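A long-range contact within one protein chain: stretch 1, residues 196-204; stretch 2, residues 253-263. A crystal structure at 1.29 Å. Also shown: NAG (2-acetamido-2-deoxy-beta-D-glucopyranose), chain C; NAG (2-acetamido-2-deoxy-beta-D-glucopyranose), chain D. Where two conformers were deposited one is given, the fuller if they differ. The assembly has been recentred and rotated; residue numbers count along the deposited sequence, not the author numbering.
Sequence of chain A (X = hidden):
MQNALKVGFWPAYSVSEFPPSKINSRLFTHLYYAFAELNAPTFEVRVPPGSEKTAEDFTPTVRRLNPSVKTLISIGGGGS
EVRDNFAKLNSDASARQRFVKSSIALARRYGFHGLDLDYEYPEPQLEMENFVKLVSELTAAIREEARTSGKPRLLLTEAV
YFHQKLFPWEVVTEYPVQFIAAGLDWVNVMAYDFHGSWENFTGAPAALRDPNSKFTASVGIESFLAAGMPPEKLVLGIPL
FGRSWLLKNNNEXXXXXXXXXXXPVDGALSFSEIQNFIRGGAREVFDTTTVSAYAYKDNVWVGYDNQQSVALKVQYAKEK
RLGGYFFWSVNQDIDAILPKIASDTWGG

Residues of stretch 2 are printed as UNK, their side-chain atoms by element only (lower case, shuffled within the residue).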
ATOM      1  N   GLY A 196      11.900   4.375 -11.401  1.00 10.92           N
ATOM      2  CA  GLY A 196      12.929   4.063 -10.418  1.00 11.89           C
ATOM      3  C   GLY A 196      14.241   3.691 -11.073  1.00 12.61           C
ATOM      4  O   GLY A 196      14.397   3.819 -12.292  1.00 12.52           O
ATOM      5  N   SER A 197      15.172   3.208 -10.254  1.00 13.41           N
ATOM      6  CA  SER A 197      16.550   2.948 -10.671  1.00 14.37           C
ATOM      7  C   SER A 197      16.708   1.862 -11.738  1.00 14.88           C
ATOM      8  O   SER A 197      17.796   1.695 -12.295  1.00 15.08           O
ATOM      9  CB  SER A 197      17.414   2.615  -9.457  1.00 14.55           C
ATOM     10  OG  SER A 197      16.886   1.520  -8.732  1.00 15.25           O
ATOM     11  N   TRP A 198      15.629   1.134 -12.017  1.00 15.43           N
ATOM     12  CA  TRP A 198      15.619   0.164 -13.114  1.00 15.91           C
ATOM     13  C   TRP A 198      15.655   0.862 -14.475  1.00 16.11           C
ATOM     14  O   TRP A 198      15.919   0.228 -15.500  1.00 16.59           O
ATOM     15  CB  TRP A 198      14.412  -0.775 -13.008  1.00 15.95           C
ATOM     16  CG  TRP A 198      13.074  -0.090 -13.052  1.00 16.23           C
ATOM     17  CD1 TRP A 198      12.346   0.215 -14.164  1.00 16.41           C
ATOM     18  CD2 TRP A 198      12.300   0.357 -11.930  1.00 16.17           C
ATOM     19  NE1 TRP A 198      11.169   0.831 -13.809  1.00 16.48           N
ATOM     20  CE2 TRP A 198      11.114   0.929 -12.444  1.00 16.18           C
ATOM     21  CE3 TRP A 198      12.492   0.327 -10.542  1.00 16.05           C
ATOM     22  CZ2 TRP A 198      10.123   1.468 -11.617  1.00 16.30           C
ATOM     23  CZ3 TRP A 198      11.505   0.868  -9.720  1.00 16.08           C
ATOM     24  CH2 TRP A 198      10.337   1.430 -10.264  1.00 16.19           C
ATOM     25  N   GLU A 199      15.384   2.166 -14.469  1.00 16.21           N
ATOM     26  CA  GLU A 199      15.488   3.018 -15.652  1.00 16.24           C
ATOM     27  C   GLU A 199      16.746   3.873 -15.552  1.00 16.19           C
ATOM     28  O   GLU A 199      17.120   4.310 -14.461  1.00 16.14           O
ATOM     29  CB  GLU A 199      14.272   3.942 -15.761  1.00 16.35           C
ATOM     30  CG  GLU A 199      12.928   3.236 -15.890  1.00 16.81           C
ATOM     31  CD  GLU A 199      11.755   4.123 -15.499  1.00 17.26           C
ATOM     32  OE1 GLU A 199      11.901   4.934 -14.561  1.00 17.22           O
ATOM     33  OE2 GLU A 199      10.682   4.002 -16.121  1.00 18.03           O
ATOM     34  N   ASN A 200      17.386   4.128 -16.691  1.00 16.15           N
ATOM     35  CA  ASN A 200      18.586   4.975 -16.733  1.00 15.93           C
ATOM     36  C   ASN A 200      18.297   6.476 -16.917  1.00 15.36           C
ATOM     37  O   ASN A 200      19.147   7.231 -17.402  1.00 15.42           O
ATOM     38  CB  ASN A 200      19.596   4.454 -17.770  1.00 16.47           C
ATOM     39  CG  ASN A 200      18.957   4.133 -19.112  1.00 17.35           C
ATOM     40  OD1 ASN A 200      17.968   4.746 -19.513  1.00 18.90           O
ATOM     41  ND2 ASN A 200      19.534   3.167 -19.819  1.00 18.47           N
ATOM     42  N   PHE A 201      17.084   6.881 -16.543  0.50 14.98           N
ATOM     43  CA  PHE A 201      16.675   8.281 -16.529  0.50 14.44           C
ATOM     44  C   PHE A 201      15.880   8.548 -15.259  0.50 13.86           C
ATOM     45  O   PHE A 201      15.210   7.650 -14.747  0.50 13.84           O
ATOM     46  CB  PHE A 201      15.812   8.619 -17.748  0.50 14.65           C
ATOM     47  CG  PHE A 201      16.559   8.595 -19.048  0.50 14.90           C
ATOM     48  CD1 PHE A 201      17.425   9.620 -19.386  0.50 15.19           C
ATOM     49  CD2 PHE A 201      16.388   7.548 -19.937  0.50 14.96           C
ATOM     50  CE1 PHE A 201      18.113   9.598 -20.583  0.50 15.19           C
ATOM     51  CE2 PHE A 201      17.073   7.520 -21.135  0.50 15.03           C
ATOM     52  CZ  PHE A 201      17.937   8.545 -21.457  0.50 15.07           C
ATOM     53  N   THR A 202      15.957   9.778 -14.756  1.00 13.27           N
ATOM     54  CA  THR A 202      15.149  10.186 -13.601  1.00 12.34           C
ATOM     55  C   THR A 202      13.709  10.433 -14.026  1.00 11.72           C
ATOM     56  O   THR A 202      13.444  10.833 -15.165  1.00 11.75           O
ATOM     57  CB  THR A 202      15.691  11.455 -12.913  1.00 12.12           C
ATOM     58  OG1 THR A 202      15.605  12.569 -13.810  1.00 11.72           O
ATOM     59  CG2 THR A 202      17.137  11.260 -12.459  1.00 12.14           C
ATOM     60  N   GLY A 203      12.784  10.184 -13.107  1.00 11.01           N
ATOM     61  CA  GLY A 203      11.359  10.369 -13.360  1.00 10.19           C
ATOM     62  C   GLY A 203      10.586  10.507 -12.064  1.00  9.75           C
ATOM     63  O   GLY A 203      11.152  10.370 -10.977  1.00  9.75           O
ATOM     64  N   ALA A 204       9.289  10.780 -12.187  1.00  9.13           N
ATOM     65  CA  ALA A 204       8.405  10.929 -11.033  1.00  8.72           C
ATOM     66  C   ALA A 204       7.798   9.571 -10.673  1.00  8.43           C
ATOM     67  O   ALA A 204       6.927   9.074 -11.392  1.00  8.19           O
ATOM     68  CB  ALA A 204       7.317  11.950 -11.334  1.00  8.87           C
ATOM     69  N   UNK A 253      20.002  17.834 -13.772  1.00 13.80           N
ATOM     70  CA  UNK A 253      19.388  17.587 -12.466  1.00 13.80           C
ATOM     71  C   UNK A 253      17.861  17.584 -12.474  1.00 13.77           C
ATOM     72  O   UNK A 253      17.238  17.468 -11.416  1.00 13.66           O
ATOM     73  c   UNK A 253      19.882  18.620 -11.415  1.00 13.94           C
ATOM     74  c   UNK A 253      21.367  18.441 -11.132  1.00 14.18           C
ATOM     75  c   UNK A 253      19.587  20.051 -11.872  1.00 13.97           C
ATOM     76  N   UNK A 254      17.261  17.721 -13.653  1.00 13.76           N
ATOM     77  CA  UNK A 254      15.807  17.753 -13.772  1.00 13.92           C
ATOM     78  C   UNK A 254      15.220  16.377 -14.007  1.00 13.79           C
ATOM     79  O   UNK A 254      15.918  15.366 -13.891  1.00 14.04           O
ATOM     80  N   UNK A 255      13.927  16.341 -14.327  1.00 13.75           N
ATOM     81  CA  UNK A 255      13.259  15.102 -14.721  1.00 13.73           C
ATOM     82  C   UNK A 255      13.723  14.712 -16.122  1.00 13.72           C
ATOM     83  O   UNK A 255      13.788  15.560 -17.017  1.00 13.76           O
ATOM     84  c   UNK A 255      11.011  14.156 -15.489  1.00 14.02           C
ATOM     85  c   UNK A 255       9.804  15.463 -12.935  1.00 14.82           C
ATOM     86  c   UNK A 255      11.711  15.230 -14.639  1.00 13.78           C
ATOM     87  c   UNK A 255      11.262  15.143 -13.175  1.00 14.05           C
ATOM     88  N   UNK A 256      14.062  13.438 -16.295  1.00 13.66           N
ATOM     89  CA  UNK A 256      14.574  12.931 -17.568  1.00 13.89           C
ATOM     90  C   UNK A 256      16.085  13.023 -17.693  1.00 14.12           C
ATOM     91  O   UNK A 256      16.636  12.787 -18.770  1.00 14.48           O
ATOM     92  N   UNK A 257      16.757  13.373 -16.597  1.00 14.04           N
ATOM     93  CA  UNK A 257      18.220  13.432 -16.565  1.00 13.87           C
ATOM     94  C   UNK A 257      18.807  12.018 -16.592  1.00 13.78           C
ATOM     95  O   UNK A 257      18.248  11.121 -15.960  1.00 13.90           O
ATOM     96  c   UNK A 257      18.687  14.178 -15.325  1.00 14.07           C
ATOM     97  N   UNK A 258      19.930  11.820 -17.315  0.50 13.62           N
ATOM     98  CA  UNK A 258      20.557  10.497 -17.395  0.50 13.53           C
ATOM     99  C   UNK A 258      21.071  10.020 -16.039  0.50 13.50           C
ATOM    100  O   UNK A 258      21.593  10.821 -15.257  0.50 13.29           O
ATOM    101  c   UNK A 258      20.679  12.821 -18.096  0.50 13.61           C
ATOM    102  c   UNK A 258      21.727  10.720 -18.360  0.50 13.53           C
ATOM    103  c   UNK A 258      22.015  12.175 -18.275  0.50 13.49           C
ATOM    104  N   UNK A 259      20.912   8.726 -15.774  1.00 13.54           N
ATOM    105  CA  UNK A 259      21.310   8.128 -14.500  1.00 13.87           C
ATOM    106  C   UNK A 259      22.149   6.864 -14.697  1.00 14.14           C
ATOM    107  O   UNK A 259      22.123   6.250 -15.769  1.00 14.38           O
ATOM    108  c   UNK A 259      20.082   7.829 -13.658  1.00 13.88           C
ATOM    109  N   UNK A 260      22.883   6.476 -13.654  1.00 14.40           N
ATOM    110  CA  UNK A 260      23.824   5.349 -13.732  1.00 14.74           C
ATOM    111  C   UNK A 260      23.560   4.215 -12.729  1.00 14.78           C
ATOM    112  O   UNK A 260      24.356   3.274 -12.618  1.00 15.37           O
ATOM    113  c   UNK A 260      25.539   6.635 -12.361  1.00 15.01           C
ATOM    114  c   UNK A 260      25.700   6.616 -14.866  1.00 15.20           C
ATOM    115  c   UNK A 260      25.305   5.819 -13.630  1.00 14.84           C
ATOM    116  N   UNK A 261      22.448   4.303 -12.005  1.00 14.41           N
ATOM    117  CA  UNK A 261      22.076   3.267 -11.046  1.00 13.95           C
ATOM    118  C   UNK A 261      21.296   3.793  -9.860  1.00 13.44           C
ATOM    119  O   UNK A 261      20.902   4.963  -9.831  1.00 13.26           O
ATOM    120  N   UNK A 262      21.080   2.920  -8.881  1.00 13.29           N
ATOM    121  CA  UNK A 262      20.310   3.242  -7.685  1.00 13.02           C
ATOM    122  C   UNK A 262      21.045   4.200  -6.762  1.00 12.87           C
ATOM    123  O   UNK A 262      22.235   4.033  -6.495  1.00 12.83           O
ATOM    124  c   UNK A 262      19.950   1.966  -6.933  1.00 13.02           C
ATOM    125  N   UNK A 263      20.325   5.207  -6.279  1.00 12.55           N
ATOM    126  CA  UNK A 263      20.832   6.065  -5.218  1.00 12.67           C
ATOM    127  C   UNK A 263      20.614   5.393  -3.872  1.00 12.62           C
ATOM    128  O   UNK A 263      20.222   4.225  -3.815  1.00 12.41           O
TER
HETATM  129  C1  NAG C   2       8.035  -1.558 -13.083  1.00 16.39           C
HETATM  130  C2  NAG C   2       7.081  -1.625 -11.889  1.00 15.99           C
HETATM  131  C3  NAG C   2       7.813  -1.516 -10.550  1.00 16.71           C
HETATM  132  C4  NAG C   2       9.038  -2.427 -10.487  1.00 17.61           C
HETATM  133  C5  NAG C   2       9.870  -2.324 -11.771  1.00 17.78           C
HETATM  134  C6  NAG C   2      11.035  -3.313 -11.780  1.00 18.59           C
HETATM  135  C7  NAG C   2       4.880  -0.776 -12.561  1.00 14.03           C
HETATM  136  C8  NAG C   2       3.943   0.395 -12.580  1.00 14.53           C
HETATM  137  N2  NAG C   2       6.068  -0.585 -11.983  1.00 14.93           N
HETATM  138  O3  NAG C   2       6.916  -1.833  -9.508  1.00 17.28           O
HETATM  139  O4  NAG C   2       9.822  -2.069  -9.367  1.00 18.34           O
HETATM  140  O5  NAG C   2       9.066  -2.518 -12.927  1.00 17.09           O
HETATM  141  O6  NAG C   2      10.554  -4.640 -11.787  1.00 19.71           O
HETATM  142  O7  NAG C   2       4.542  -1.847 -13.072  1.00 13.54           O
HETATM  143  C1  NAG D   1       7.335  -0.767 -18.291  1.00 18.78           C
HETATM  144  C2  NAG D   1       8.083  -2.045 -17.908  1.00 18.51           C
HETATM  145  C3  NAG D   1       7.808  -2.458 -16.459  1.00 17.68           C
HETATM  146  C4  NAG D   1       7.837  -1.291 -15.467  1.00 17.20           C
HETATM  147  C5  NAG D   1       7.048  -0.108 -16.045  1.00 17.37           C
HETATM  148  C6  NAG D   1       7.060   1.135 -15.159  1.00 17.02           C
HETATM  149  C7  NAG D   1       8.430  -3.517 -19.836  1.00 19.68           C
HETATM  150  C8  NAG D   1       7.874  -4.645 -20.654  1.00 19.83           C
HETATM  151  N2  NAG D   1       7.691  -3.123 -18.799  1.00 18.98           N
HETATM  152  O1  NAG D   1       7.796  -0.306 -19.542  1.00 19.65           O
HETATM  153  O3  NAG D   1       8.730  -3.450 -16.064  1.00 17.61           O
HETATM  154  O4  NAG D   1       7.236  -1.746 -14.272  1.00 16.22           O
HETATM  155  O5  NAG D   1       7.556   0.238 -17.321  1.00 18.36           O
HETATM  156  O6  NAG D   1       8.371   1.641 -15.030  1.00 16.46           O
HETATM  157  O7  NAG D   1       9.512  -3.014 -20.137  1.00 20.09           O

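Position 253 carries three side-chain carbons, one bearing the other two. The CA-to-CB bond points away from stretch 1, and the side chain makes no contact with it. It is Val253.

Position 254 has no side-chain atoms, so it is Gly254. Its O accepts a hydrogen bond from Thr202 OG1 at 2.8 Å.

Position 255 has four carbons, forked at the first, with one arm two carbons long. The one-carbon arm lies 4.4 Å from Gly203 CA, a loose contact. That is isoleucine, Ile255, and the carbon is its CG2.

Position 256 has no side chain. Its phi is 90°, where a CB would jam against the carbonyl O of the residue before. It is Gly256. Its N donates to Thr202 O at 2.9 Å and, weakly, to Thr202 OG1 at 3.1 Å.

Position 257 has one carbon, which sits 3.8 Å from Thr202 OG1. It is Ala257. It closes a type II turn that begins at Gly254. Its N donates to Thr202 OG1 at 3.1 Å, and its O accepts from Thr202 N at 2.9 Å.

Position 258 has three carbons that close a ring onto the backbone N. Its CB is 4.4 Å from Phe201 CE1. Only proline closes such a ring: Pro258. Its CA makes a CA-H...O contact with Asn200 O at 3.6 Å.

Position 259 has one carbon, directed toward stretch 1 and 4.3 Å from Phe201 N. It is Ala259. Its N donates to Asn200 O at 2.8 Å.

Position 260 has three carbons, one carrying two. The CA-to-CB bond points away, and the side chain makes no contact with stretch 1. It is Val260.

Position 261 has no side chain, and its phi of 149° would press a CB against the preceding carbonyl O. It is Gly261. Its C is 4.1 Å from Ser197 CB.

Position 262 has one carbon, 3.6 Å from Ser197 OG. It is Ala262. Its CA comes closer to Ser197 CB, at 3.5 Å.

Position 263 has no side-chain atoms and no contact with stretch 1. It is Gly263.

Stretch 2 bonds through its backbone alone; stretch 1 adds the hydroxyl of Thr202. A single beta bridge pairs Phe201 with Pro258, and the hydrogen bonds from Ala259 N and to Ala257 O lie on its two sides. Thr202 then anchors the turn. Its hydroxyl donates a hydrogen bond to Gly254 O and accepts one from Ala257 N and a weak one from Gly256 N, so one side chain serves both ends of the turn. Together the two stretches bury 495 Å².

Stretch 2 253-263: VGIGAPAVGAG
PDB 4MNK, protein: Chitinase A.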